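Mandelate racemase / muconate lactonizing enzyme (Burkholderia pseudomallei, PDB 2POD) belongs to the enolase superfamily, carries a sodium ion in the metal site of its barrel, and may be a lyase whose substrate is not established. Local coordinates at residues R159-A164 against F204-R209; T119-A124 against S348-Y353; T10-E15 against G39-E44; I291-I296 against P318-D323. All coordinates share one frame; numbering follows the deposited sequence.

Interaction 1: residues R159-A164 against F204-R209; sequences RADELA and FEKIRR
Ala160, Asp161 and Ala164 meet Lys206 and Ile207 where two outer helices of the (β/α) barrel, 160-170 and 202-210, lie next to each other. The axes of the helical parts 160-164 and 204-209 come within 7.9 Å and are inclined by 47°. The apolar part of the contact is carried by Ile207. Its CG2 branch, anti to the carbonyl carbon and beside the backbone N, comes 3.4 Å from Ala160 O and 3.7 Å from Ala160 CB. The branching carbon is used as well: Ile207 CB rests 4.0 Å from Ala164 CB. Two alanines one helical turn apart thus offer a shallow surface, and a β-branched side chain is broad enough to meet both while also touching Val217 of strand 216-220 beneath. Ala164 in turn packs on Met175 of strand 174-177.

Farther from the strands the contact becomes more polar. Asp161 CB lies 3.6 Å from Lys206 O, and Asp161 OD2 is met by the lysine's methylene CG at 3.7 Å. The Lys206 chain runs obliquely past the carboxylate, then bends at its last torsion (chi4 78°), and NZ stays 5.2 Å from Asp161 OD2. The opposite charges may attract, yet they form no ion pair, and no hydrogen bond joins the two segments. Small residues and Ile207 near the strands, with charged chains outside, are the arrangement of adjacent helices covering the parallel strands of a TIM barrel.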
loop_
_atom_site.group_PDB
_atom_site.type_symbol
_atom_site.label_atom_id
_atom_site.label_comp_id
_atom_site.label_asym_id
_atom_site.label_seq_id
_atom_site.Cartn_x
_atom_site.Cartn_y
_atom_site.Cartn_z
ATOM N N ARG B 159 19.539 -43.724 6.207
ATOM C CA ARG B 159 18.615 -44.670 6.852
ATOM C C ARG B 159 17.529 -43.904 7.617
ATOM O O ARG B 159 17.369 -44.069 8.830
ATOM C CB ARG B 159 19.367 -45.623 7.808
ATOM C CG ARG B 159 20.835 -45.910 7.427
ATOM C CD ARG B 159 21.591 -46.683 8.517
ATOM N NE ARG B 159 22.116 -45.844 9.612
ATOM C CZ ARG B 159 23.140 -44.982 9.509
ATOM N NH1 ARG B 159 23.770 -44.791 8.348
ATOM N NH2 ARG B 159 23.534 -44.286 10.579
ATOM N N ALA B 160 16.718 -42.997 6.864
ATOM C CA ALA B 160 15.881 -42.020 7.561
ATOM C C ALA B 160 14.616 -42.645 8.155
ATOM O O ALA B 160 14.078 -42.149 9.150
ATOM C CB ALA B 160 15.528 -40.870 6.627
ATOM N N ASP B 161 14.157 -43.733 7.537
ATOM C CA ASP B 161 13.104 -44.586 8.098
ATOM C C ASP B 161 13.442 -45.140 9.486
ATOM O O ASP B 161 12.592 -45.136 10.384
ATOM C CB ASP B 161 12.719 -45.726 7.132
ATOM C CG ASP B 161 13.893 -46.238 6.296
ATOM O OD1 ASP B 161 15.058 -46.168 6.746
ATOM O OD2 ASP B 161 13.641 -46.727 5.173
ATOM N N GLU B 162 14.684 -45.592 9.653
ATOM C CA GLU B 162 15.150 -46.195 10.901
ATOM C C GLU B 162 15.235 -45.181 12.036
ATOM O O GLU B 162 14.854 -45.479 13.170
ATOM C CB GLU B 162 16.513 -46.868 10.697
ATOM C CG GLU B 162 16.433 -48.350 10.362
ATOM C CD GLU B 162 17.476 -48.777 9.342
ATOM O OE1 GLU B 162 18.679 -48.817 9.694
ATOM O OE2 GLU B 162 17.091 -49.077 8.188
ATOM N N LEU B 163 15.732 -43.987 11.719
ATOM C CA LEU B 163 15.915 -42.912 12.694
ATOM C C LEU B 163 14.574 -42.398 13.220
ATOM O O LEU B 163 14.430 -42.123 14.416
ATOM C CB LEU B 163 16.728 -41.778 12.062
ATOM C CG LEU B 163 16.761 -40.381 12.682
ATOM C CD1 LEU B 163 17.511 -40.364 14.008
ATOM C CD2 LEU B 163 17.400 -39.440 11.703
ATOM N N ALA B 164 13.607 -42.290 12.312
ATOM C CA ALA B 164 12.237 -41.921 12.640
ATOM C C ALA B 164 11.589 -42.896 13.622
ATOM O O ALA B 164 11.080 -42.483 14.665
ATOM C CB ALA B 164 11.414 -41.811 11.369
ATOM N N PHE B 204 12.512 -37.660 2.827
ATOM C CA PHE B 204 11.127 -37.394 3.220
ATOM C C PHE B 204 10.188 -38.562 2.944
ATOM O O PHE B 204 9.255 -38.800 3.710
ATOM C CB PHE B 204 10.596 -36.094 2.594
ATOM C CG PHE B 204 11.320 -34.868 3.058
ATOM C CD1 PHE B 204 10.997 -34.274 4.274
ATOM C CD2 PHE B 204 12.344 -34.321 2.292
ATOM C CE1 PHE B 204 11.678 -33.148 4.718
ATOM C CE2 PHE B 204 13.039 -33.201 2.727
ATOM C CZ PHE B 204 12.706 -32.611 3.942
ATOM N N GLU B 205 10.437 -39.280 1.850
ATOM C CA GLU B 205 9.602 -40.424 1.467
ATOM C C GLU B 205 9.817 -41.632 2.376
ATOM O O GLU B 205 8.858 -42.333 2.708
ATOM C CB GLU B 205 9.831 -40.809 0.002
ATOM C CG GLU B 205 8.766 -41.746 -0.568
ATOM C CD GLU B 205 8.394 -41.429 -2.006
ATOM O OE1 GLU B 205 7.344 -41.929 -2.468
ATOM O OE2 GLU B 205 9.147 -40.685 -2.676
ATOM N N LYS B 206 11.071 -41.857 2.772
ATOM C CA LYS B 206 11.443 -42.929 3.696
ATOM C C LYS B 206 10.679 -42.863 5.015
ATOM O O LYS B 206 10.115 -43.865 5.458
ATOM C CB LYS B 206 12.953 -42.925 3.955
ATOM C CG LYS B 206 13.745 -43.774 2.969
ATOM C CD LYS B 206 15.248 -43.598 3.142
ATOM C CE LYS B 206 16.020 -44.778 2.554
ATOM N NZ LYS B 206 16.128 -44.722 1.067
ATOM N N ILE B 207 10.641 -41.678 5.624
ATOM C CA ILE B 207 9.930 -41.498 6.889
ATOM C C ILE B 207 8.405 -41.411 6.733
ATOM O O ILE B 207 7.664 -41.715 7.671
ATOM C CB ILE B 207 10.536 -40.368 7.796
ATOM C CG1 ILE B 207 9.711 -39.085 7.780
ATOM C CG2 ILE B 207 11.972 -40.079 7.457
ATOM C CD1 ILE B 207 9.061 -38.822 9.101
ATOM N N ARG B 208 7.951 -41.017 5.544
ATOM C CA ARG B 208 6.536 -41.087 5.184
ATOM C C ARG B 208 6.023 -42.530 5.198
ATOM O O ARG B 208 4.923 -42.799 5.683
ATOM C CB ARG B 208 6.297 -40.440 3.815
ATOM C CG ARG B 208 5.065 -39.539 3.740
ATOM C CD ARG B 208 4.018 -40.059 2.757
ATOM N NE ARG B 208 4.535 -40.188 1.391
ATOM C CZ ARG B 208 4.437 -39.255 0.444
ATOM N NH1 ARG B 208 3.840 -38.096 0.690
ATOM N NH2 ARG B 208 4.942 -39.485 -0.762
ATOM N N ARG B 209 6.831 -43.454 4.682
ATOM C CA ARG B 209 6.506 -44.878 4.715
ATOM C C ARG B 209 6.630 -45.498 6.109
ATOM O O ARG B 209 5.812 -46.340 6.484
ATOM C CB ARG B 209 7.356 -45.653 3.707
ATOM C CG ARG B 209 6.631 -45.993 2.419
ATOM C CD ARG B 209 6.832 -44.917 1.364
ATOM N NE ARG B 209 6.233 -45.288 0.082
ATOM C CZ ARG B 209 6.861 -45.957 -0.883
ATOM N NH1 ARG B 209 6.224 -46.242 -2.010
ATOM N NH2 ARG B 209 8.124 -46.343 -0.729
#

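Interaction 2: residues T119-A124 against S348-Y353; sequences TYNTCA and SVRAFY
The carboxamide of Asn121 and the guanidinium of Arg350 stand with their planes 71° apart, Asn121 ND2 lying obliquely to the guanidinium and the two side chains crossing at about a right angle. Two rings follow in the same helix: Val349 CG1 lies over one face of Phe352 toward the rim, and Arg350 CA likewise over one face of Tyr353, whose edge is met by a water.

That water joins three polar groups, at 2.6 Å from Asn121 OD1, 2.7 Å from Ser348 OG and 2.8 Å from Tyr353 OH. Asn121 CG is anti to the backbone N (chi1 -160°), beside the carbonyl carbon, and from there OD1 accepts Arg350 N on an in-plane lone pair at 2.9 Å. An amide suits this place because its oxygen can take both an N-H and a water.

Strand pairing is parallel: Ser348 N donates to Tyr120 O at 3.1 Å, and Ser348 O receives Thr122 N. Thr119 OG1 sits 2.8 Å from Ser348 OG and is also hydrogen-bonded to Gln346 O. Val349 CG1 packs 3.4 Å from Thr122 O.

Beyond Asn121, the guanidinium of Arg350 makes salt bridges to Asp166 and Asp152. The buried arginine is therefore probably kept charged by two carboxylates, while Asn121, itself neutral, ties the start of helix 350-356 to the barrel strand.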
loop_
_atom_site.group_PDB
_atom_site.type_symbol
_atom_site.label_atom_id
_atom_site.label_comp_id
_atom_site.label_asym_id
_atom_site.label_seq_id
_atom_site.Cartn_x
_atom_site.Cartn_y
_atom_site.Cartn_z
ATOM N N THR B 119 9.582 -31.519 23.120
ATOM C CA THR B 119 10.857 -31.349 22.446
ATOM C C THR B 119 10.791 -31.891 21.025
ATOM O O THR B 119 9.903 -32.674 20.700
ATOM C CB THR B 119 12.021 -31.972 23.257
ATOM O OG1 THR B 119 13.251 -31.353 22.874
ATOM C CG2 THR B 119 12.116 -33.492 23.054
ATOM N N TYR B 120 11.706 -31.434 20.179
ATOM C CA TYR B 120 11.953 -32.046 18.880
ATOM C C TYR B 120 13.442 -32.250 18.699
ATOM O O TYR B 120 14.247 -31.489 19.242
ATOM C CB TYR B 120 11.360 -31.211 17.729
ATOM C CG TYR B 120 12.110 -29.955 17.328
ATOM C CD1 TYR B 120 13.035 -29.968 16.277
ATOM C CD2 TYR B 120 11.874 -28.743 17.979
ATOM C CE1 TYR B 120 13.725 -28.810 15.906
ATOM C CE2 TYR B 120 12.550 -27.576 17.606
ATOM C CZ TYR B 120 13.476 -27.620 16.575
ATOM O OH TYR B 120 14.141 -26.473 16.199
ATOM N N ASN B 121 13.807 -33.278 17.938
ATOM C CA ASN B 121 15.211 -33.647 17.796
ATOM C C ASN B 121 15.831 -33.124 16.522
ATOM O O ASN B 121 15.439 -33.502 15.419
ATOM C CB ASN B 121 15.425 -35.157 17.924
ATOM C CG ASN B 121 16.862 -35.510 18.268
ATOM O OD1 ASN B 121 17.307 -35.317 19.400
ATOM N ND2 ASN B 121 17.603 -36.009 17.285
ATOM N N THR B 122 16.802 -32.236 16.682
ATOM C CA THR B 122 17.632 -31.815 15.571
ATOM C C THR B 122 18.664 -32.915 15.304
ATOM O O THR B 122 19.564 -33.153 16.116
ATOM C CB THR B 122 18.273 -30.443 15.869
ATOM O OG1 THR B 122 17.237 -29.460 15.935
ATOM C CG2 THR B 122 19.276 -30.028 14.801
ATOM N N CYS B 123 18.506 -33.588 14.166
ATOM C CA CYS B 123 19.274 -34.783 13.827
ATOM C C CYS B 123 20.706 -34.460 13.389
ATOM O O CYS B 123 21.091 -34.716 12.246
ATOM C CB CYS B 123 18.549 -35.591 12.743
ATOM S SG CYS B 123 16.868 -36.103 13.186
ATOM N N ALA B 124 21.477 -33.878 14.306
ATOM C CA ALA B 124 22.918 -33.687 14.144
ATOM C C ALA B 124 23.678 -34.884 14.704
ATOM O O ALA B 124 23.195 -35.568 15.615
ATOM C CB ALA B 124 23.358 -32.412 14.846
ATOM N N SER B 348 16.086 -29.728 21.022
ATOM C CA SER B 348 17.162 -30.430 21.709
ATOM C C SER B 348 17.824 -31.435 20.770
ATOM O O SER B 348 17.230 -31.851 19.766
ATOM C CB SER B 348 16.627 -31.137 22.956
ATOM O OG SER B 348 15.835 -32.267 22.609
ATOM N N VAL B 349 19.061 -31.808 21.092
ATOM C CA VAL B 349 19.822 -32.788 20.313
ATOM C C VAL B 349 20.259 -33.929 21.237
ATOM O O VAL B 349 21.030 -33.709 22.168
ATOM C CB VAL B 349 21.067 -32.138 19.651
ATOM C CG1 VAL B 349 21.767 -33.122 18.723
ATOM C CG2 VAL B 349 20.673 -30.907 18.871
ATOM N N ARG B 350 19.761 -35.137 20.981
ATOM C CA ARG B 350 19.973 -36.269 21.889
ATOM C C ARG B 350 21.430 -36.722 22.006
ATOM O O ARG B 350 21.874 -37.110 23.087
ATOM C CB ARG B 350 19.022 -37.435 21.587
ATOM C CG ARG B 350 19.141 -38.012 20.187
ATOM C CD ARG B 350 18.157 -39.137 19.961
ATOM N NE ARG B 350 18.458 -39.832 18.712
ATOM C CZ ARG B 350 17.961 -41.015 18.362
ATOM N NH1 ARG B 350 17.118 -41.657 19.160
ATOM N NH2 ARG B 350 18.313 -41.556 17.205
ATOM N N ALA B 351 22.172 -36.616 20.902
ATOM C CA ALA B 351 23.628 -36.824 20.886
ATOM C C ALA B 351 24.408 -35.822 21.745
ATOM O O ALA B 351 25.584 -36.036 22.047
ATOM C CB ALA B 351 24.147 -36.800 19.453
ATOM N N PHE B 352 23.753 -34.729 22.124
ATOM C CA PHE B 352 24.391 -33.685 22.915
ATOM C C PHE B 352 24.085 -33.906 24.399
ATOM O O PHE B 352 25.009 -34.000 25.213
ATOM C CB PHE B 352 23.915 -32.295 22.465
ATOM C CG PHE B 352 24.573 -31.778 21.202
ATOM C CD1 PHE B 352 25.095 -32.643 20.237
ATOM C CD2 PHE B 352 24.637 -30.403 20.968
ATOM C CE1 PHE B 352 25.689 -32.148 19.077
ATOM C CE2 PHE B 352 25.227 -29.899 19.804
ATOM C CZ PHE B 352 25.753 -30.776 18.858
ATOM N N TYR B 353 22.796 -34.007 24.740
ATOM C CA TYR B 353 22.377 -34.166 26.139
ATOM C C TYR B 353 22.567 -35.549 26.771
ATOM O O TYR B 353 22.726 -35.651 27.989
ATOM C CB TYR B 353 20.981 -33.573 26.425
ATOM C CG TYR B 353 19.816 -34.247 25.726
ATOM C CD1 TYR B 353 19.340 -35.493 26.143
ATOM C CD2 TYR B 353 19.162 -33.620 24.670
ATOM C CE1 TYR B 353 18.270 -36.106 25.506
ATOM C CE2 TYR B 353 18.089 -34.225 24.030
ATOM C CZ TYR B 353 17.651 -35.466 24.448
ATOM O OH TYR B 353 16.588 -36.062 23.813
HETATM O O HOH W 1 20.933 -36.205 17.822
HETATM O O HOH W 2 15.835 -34.705 21.490
#

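Interaction 3: residues T10-E15 against G39-E44; sequences TLRPEE and GACSAE
Arg12 reaches from strand 5-13 of the N-terminal antiparallel sheet, the capping domain of the enolase superfamily, to Ala40, Cys41 and Glu44 in the first turns of helix 40-55. The strand and helix segments run nearly antiparallel, at 170°.

From CB, which points toward the helix, the Arg12 chain goes to CG, 3.8 Å from Glu44 OE1. CD then settles 4.0 Å from Ala40 CB, where a methyl group is small enough to admit the long chain. A bend at chi3 (-71°) places NE, which makes the ionic link: it donates to Glu44 OE2 at 2.7 Å, almost straight. The carboxylate oxygen lies close to the guanidinium plane, whereas NE stands above the plane of the carboxylate, the two planes being 77° apart. CZ and NH2 have Cys41 SG over one face, 3.6 Å from each.

Glu44 suits its place by having two oxygens to share. Its extended chain sends OE1 to Thr10, two residues before Arg12 on the strand, while OE2 serves Arg12. Thr10 OG1 is also hydrogen-bonded to His48, which lies one turn farther along the helix, so the hydroxyl links two helix side chains. At the other end of the segment, Cys41 N is hydrogen-bonded to Glu49 of a second subunit, which places this helix start at a subunit interface.

Thr10 OG1 gives its proton to Glu44 OE1 at 2.6 Å, reaching that oxygen on its anti side.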
loop_
_atom_site.group_PDB
_atom_site.type_symbol
_atom_site.label_atom_id
_atom_site.label_comp_id
_atom_site.label_asym_id
_atom_site.label_seq_id
_atom_site.Cartn_x
_atom_site.Cartn_y
_atom_site.Cartn_z
ATOM N N THR B 10 35.928 -15.246 31.168
ATOM C CA THR B 10 35.580 -16.053 29.994
ATOM C C THR B 10 36.351 -17.366 29.941
ATOM O O THR B 10 37.528 -17.426 30.300
ATOM C CB THR B 10 35.771 -15.287 28.673
ATOM O OG1 THR B 10 37.127 -14.836 28.574
ATOM C CG2 THR B 10 34.820 -14.091 28.602
ATOM N N LEU B 11 35.669 -18.417 29.498
ATOM C CA LEU B 11 36.248 -19.745 29.437
ATOM C C LEU B 11 36.101 -20.271 28.018
ATOM O O LEU B 11 34.981 -20.405 27.515
ATOM C CB LEU B 11 35.523 -20.698 30.403
ATOM C CG LEU B 11 35.238 -20.473 31.898
ATOM C CD1 LEU B 11 35.152 -21.838 32.549
ATOM C CD2 LEU B 11 36.261 -19.623 32.642
ATOM N N ARG B 12 37.229 -20.573 27.379
ATOM C CA ARG B 12 37.229 -21.156 26.039
ATOM C C ARG B 12 37.833 -22.564 26.017
ATOM O O ARG B 12 39.057 -22.717 26.004
ATOM C CB ARG B 12 37.991 -20.261 25.064
ATOM C CG ARG B 12 37.269 -18.992 24.652
ATOM C CD ARG B 12 37.883 -18.383 23.391
ATOM N NE ARG B 12 39.205 -17.808 23.639
ATOM C CZ ARG B 12 40.357 -18.371 23.278
ATOM N NH1 ARG B 12 41.503 -17.768 23.554
ATOM N NH2 ARG B 12 40.366 -19.534 22.642
ATOM N N PRO B 13 36.979 -23.600 25.997
ATOM C CA PRO B 13 37.523 -24.959 25.936
ATOM C C PRO B 13 37.936 -25.338 24.519
ATOM O O PRO B 13 37.129 -25.223 23.598
ATOM C CB PRO B 13 36.359 -25.832 26.420
ATOM C CG PRO B 13 35.113 -25.005 26.225
ATOM C CD PRO B 13 35.503 -23.573 26.011
ATOM N N GLU B 14 39.181 -25.776 24.333
ATOM C CA GLU B 14 39.656 -26.086 22.977
ATOM C C GLU B 14 39.117 -27.372 22.356
ATOM O O GLU B 14 39.217 -27.566 21.142
ATOM C CB GLU B 14 41.176 -25.975 22.822
ATOM C CG GLU B 14 42.002 -26.413 24.007
ATOM C CD GLU B 14 43.489 -26.399 23.699
ATOM O OE1 GLU B 14 44.064 -25.295 23.546
ATOM O OE2 GLU B 14 44.075 -27.498 23.601
ATOM N N GLU B 15 38.522 -28.229 23.178
ATOM C CA GLU B 15 37.780 -29.388 22.682
ATOM C C GLU B 15 36.463 -29.006 22.011
ATOM O O GLU B 15 36.005 -29.701 21.098
ATOM C CB GLU B 15 37.529 -30.418 23.791
ATOM C CG GLU B 15 37.517 -29.853 25.206
ATOM C CD GLU B 15 38.878 -29.921 25.897
ATOM O OE1 GLU B 15 39.429 -28.847 26.222
ATOM O OE2 GLU B 15 39.392 -31.041 26.114
ATOM N N GLY B 39 32.249 -18.176 16.941
ATOM C CA GLY B 39 33.108 -16.992 17.023
ATOM C C GLY B 39 33.512 -16.638 18.439
ATOM O O GLY B 39 33.460 -15.464 18.830
ATOM N N ALA B 40 33.905 -17.663 19.202
ATOM C CA ALA B 40 34.203 -17.536 20.629
ATOM C C ALA B 40 35.273 -16.504 20.944
ATOM O O ALA B 40 35.110 -15.724 21.881
ATOM C CB ALA B 40 34.569 -18.888 21.234
ATOM N N CYS B 41 36.354 -16.495 20.163
ATOM C CA CYS B 41 37.453 -15.542 20.364
ATOM C C CYS B 41 37.054 -14.096 20.136
ATOM O O CYS B 41 37.577 -13.210 20.796
ATOM C CB CYS B 41 38.650 -15.867 19.471
ATOM S SG CYS B 41 39.487 -17.382 19.906
ATOM N N SER B 42 36.142 -13.859 19.193
ATOM C CA SER B 42 35.718 -12.499 18.883
ATOM C C SER B 42 34.719 -11.969 19.906
ATOM O O SER B 42 34.798 -10.803 20.309
ATOM C CB SER B 42 35.195 -12.377 17.450
ATOM O OG SER B 42 34.055 -13.186 17.227
ATOM N N ALA B 43 33.802 -12.835 20.336
ATOM C CA ALA B 43 32.909 -12.529 21.452
ATOM C C ALA B 43 33.652 -12.308 22.774
ATOM O O ALA B 43 33.348 -11.354 23.501
ATOM C CB ALA B 43 31.832 -13.601 21.594
ATOM N N GLU B 44 34.634 -13.164 23.068
ATOM C CA GLU B 44 35.491 -13.001 24.248
ATOM C C GLU B 44 36.267 -11.683 24.209
ATOM O O GLU B 44 36.305 -10.945 25.196
ATOM C CB GLU B 44 36.455 -14.192 24.406
ATOM C CG GLU B 44 37.569 -13.976 25.431
ATOM C CD GLU B 44 38.508 -15.159 25.559
ATOM O OE1 GLU B 44 38.369 -15.926 26.541
ATOM O OE2 GLU B 44 39.389 -15.314 24.685
#

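Interaction 4: residues I291-I296 against P318-D323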
loop_
_atom_site.group_PDB
_atom_site.type_symbol
_atom_site.label_atom_id
_atom_site.label_comp_id
_atom_site.label_asym_id
_atom_site.label_seq_id
_atom_site.Cartn_x
_atom_site.Cartn_y
_atom_site.Cartn_z
ATOM N N ILE B 291 6.389 -19.220 12.320
ATOM C CA ILE B 291 6.990 -19.520 13.612
ATOM C C ILE B 291 8.149 -18.575 13.837
ATOM O O ILE B 291 9.036 -18.457 12.995
ATOM C CB ILE B 291 7.445 -21.013 13.745
ATOM C CG1 ILE B 291 6.244 -21.960 13.636
ATOM C CG2 ILE B 291 8.118 -21.268 15.111
ATOM C CD1 ILE B 291 6.125 -22.639 12.311
ATOM N N VAL B 292 8.119 -17.881 14.967
ATOM C CA VAL B 292 9.209 -16.999 15.347
ATOM C C VAL B 292 10.287 -17.809 16.056
ATOM O O VAL B 292 10.092 -18.285 17.170
ATOM C CB VAL B 292 8.705 -15.803 16.189
ATOM C CG1 VAL B 292 9.870 -15.024 16.792
ATOM C CG2 VAL B 292 7.860 -14.883 15.305
HETATM N N MSE B 293 11.412 -17.996 15.380
HETATM C CA MSE B 293 12.546 -18.682 15.978
HETATM C C MSE B 293 13.587 -17.710 16.464
HETATM O O MSE B 293 13.683 -16.592 15.971
HETATM C CB MSE B 293 13.174 -19.678 15.017
HETATM C CG MSE B 293 13.441 -21.011 15.683
HETATM SE SE MSE B 293 14.864 -22.102 14.979
HETATM C CE MSE B 293 15.654 -20.814 13.754
ATOM N N LEU B 294 14.388 -18.167 17.415
ATOM C CA LEU B 294 15.000 -17.308 18.407
ATOM C C LEU B 294 16.140 -18.110 19.003
ATOM O O LEU B 294 15.923 -19.216 19.472
ATOM C CB LEU B 294 13.965 -17.020 19.507
ATOM C CG LEU B 294 14.043 -15.774 20.383
ATOM C CD1 LEU B 294 14.559 -14.615 19.578
ATOM C CD2 LEU B 294 12.669 -15.454 20.913
ATOM N N ASP B 295 17.348 -17.566 18.987
ATOM C CA ASP B 295 18.421 -18.112 19.806
ATOM C C ASP B 295 18.809 -17.100 20.871
ATOM O O ASP B 295 19.284 -16.024 20.534
ATOM C CB ASP B 295 19.634 -18.464 18.935
ATOM C CG ASP B 295 20.712 -19.218 19.697
ATOM O OD1 ASP B 295 21.303 -18.643 20.636
ATOM O OD2 ASP B 295 20.983 -20.387 19.348
ATOM N N ILE B 296 18.658 -17.457 22.147
ATOM C CA ILE B 296 18.948 -16.515 23.240
ATOM C C ILE B 296 20.409 -16.072 23.381
ATOM O O ILE B 296 20.686 -15.018 23.943
ATOM C CB ILE B 296 18.290 -16.890 24.619
ATOM C CG1 ILE B 296 19.231 -17.679 25.534
ATOM C CG2 ILE B 296 16.883 -17.479 24.457
ATOM C CD1 ILE B 296 19.325 -19.143 25.254
ATOM N N PRO B 318 3.675 -18.627 17.335
ATOM C CA PRO B 318 4.466 -19.315 18.340
ATOM C C PRO B 318 5.956 -19.059 18.238
ATOM O O PRO B 318 6.492 -18.934 17.131
ATOM C CB PRO B 318 4.156 -20.791 18.095
ATOM C CG PRO B 318 3.720 -20.884 16.676
ATOM C CD PRO B 318 3.314 -19.513 16.211
ATOM N N VAL B 319 6.607 -18.984 19.399
ATOM C CA VAL B 319 8.067 -19.029 19.490
ATOM C C VAL B 319 8.597 -20.460 19.663
ATOM O O VAL B 319 8.031 -21.258 20.420
ATOM C CB VAL B 319 8.603 -18.054 20.585
ATOM C CG1 VAL B 319 10.061 -18.329 20.942
ATOM C CG2 VAL B 319 8.472 -16.629 20.100
ATOM N N ALA B 320 9.659 -20.778 18.927
ATOM C CA ALA B 320 10.447 -21.981 19.159
ATOM C C ALA B 320 11.912 -21.603 19.393
ATOM O O ALA B 320 12.624 -21.279 18.443
ATOM C CB ALA B 320 10.323 -22.936 17.971
ATOM N N PRO B 321 12.365 -21.622 20.662
ATOM C CA PRO B 321 13.766 -21.321 20.973
ATOM C C PRO B 321 14.783 -22.340 20.441
ATOM O O PRO B 321 14.556 -23.553 20.510
ATOM C CB PRO B 321 13.787 -21.262 22.498
ATOM C CG PRO B 321 12.348 -21.080 22.888
ATOM C CD PRO B 321 11.583 -21.864 21.883
ATOM N N HIS B 322 15.884 -21.812 19.912
ATOM C CA HIS B 322 16.965 -22.572 19.299
ATOM C C HIS B 322 17.917 -23.084 20.372
ATOM O O HIS B 322 18.325 -22.326 21.259
ATOM C CB HIS B 322 17.746 -21.651 18.347
ATOM C CG HIS B 322 18.781 -22.350 17.521
ATOM N ND1 HIS B 322 20.091 -21.928 17.453
ATOM C CD2 HIS B 322 18.695 -23.432 16.715
ATOM C CE1 HIS B 322 20.767 -22.721 16.639
ATOM N NE2 HIS B 322 19.942 -23.642 16.178
ATOM N N ASP B 323 18.271 -24.365 20.290
ATOM C CA ASP B 323 19.521 -24.847 20.878
ATOM C C ASP B 323 20.496 -25.321 19.805
ATOM O O ASP B 323 21.159 -24.494 19.174
ATOM C CB ASP B 323 19.279 -25.935 21.934
ATOM C CG ASP B 323 20.584 -26.532 22.475
ATOM O OD1 ASP B 323 21.501 -25.760 22.864
ATOM O OD2 ASP B 323 20.694 -27.779 22.474
HETATM O O HOH W 3 17.589 -20.026 22.472
#
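Val292 and Val319 form the tight part of this contact, where two parallel barrel strands pair. Val292 N donates to Pro318 O at 2.9 Å, and Val292 O takes Ala320 N at 3.1 Å. On one face of the sheet, Val292 CG1 meets Val319 CG2 at 3.9 Å and Leu294 CD2 reaches Val319 CG1; helix 301-314 covers this face through Ile308, and branched aliphatic residues fill it well. On the other face Ile291 CG2 packs on the small Ala320 CB, with Trp244 beside both.

Pairing slackens farther along. Leu294 N is 3.7 Å from Ala320 O, too far for a good bond. The chains rejoin where His322 N donates to Leu294 O, after which a water 2.8 Å from Ile296 N and 2.7 Å from His322 O bridges backbones that no longer bond directly.

At this end the side chains take over. Asp295 CG and His322 CG are both anti to their backbone N, and His322 ND1 donates to the anti lone pair of Asp295 OD2 at 2.6 Å, the acceptor 17° out of the ring plane. Ser297 holds the other carboxylate oxygen. The bond helps to fix the ring's rotation, and the His322 side chain lies about 3 Å from the sodium ion bound by Glu220, Glu246 and Glu272. A His-Asp pair following two strands of a β-α-β crossover, beside the metal site, is the arrangement found in mandelate racemase.

Interactions 1, 2 and 4 belong to the barrel, whereas interaction 3 lies in the N-terminal domain, its centre 23 Å or more from the others and beside a subunit interface. Interaction 4, nearest the chain's centre, and interaction 2 both pair parallel strands of one sheet, with centres about 15 Å apart; backbone bonds dominate there, supplemented by a His-Asp bond in one and an amide-water network in the other. Interaction 1 lies farther out yet is still buried; it joins helices by apolar contact, with a charged fringe and no hydrogen bonds. It touches interaction 2 through Leu163, which packs against Arg350 and Cys123. Interaction 3 instead relies on a salt bridge and a hydroxyl-carboxylate hydrogen bond between sheet and helix.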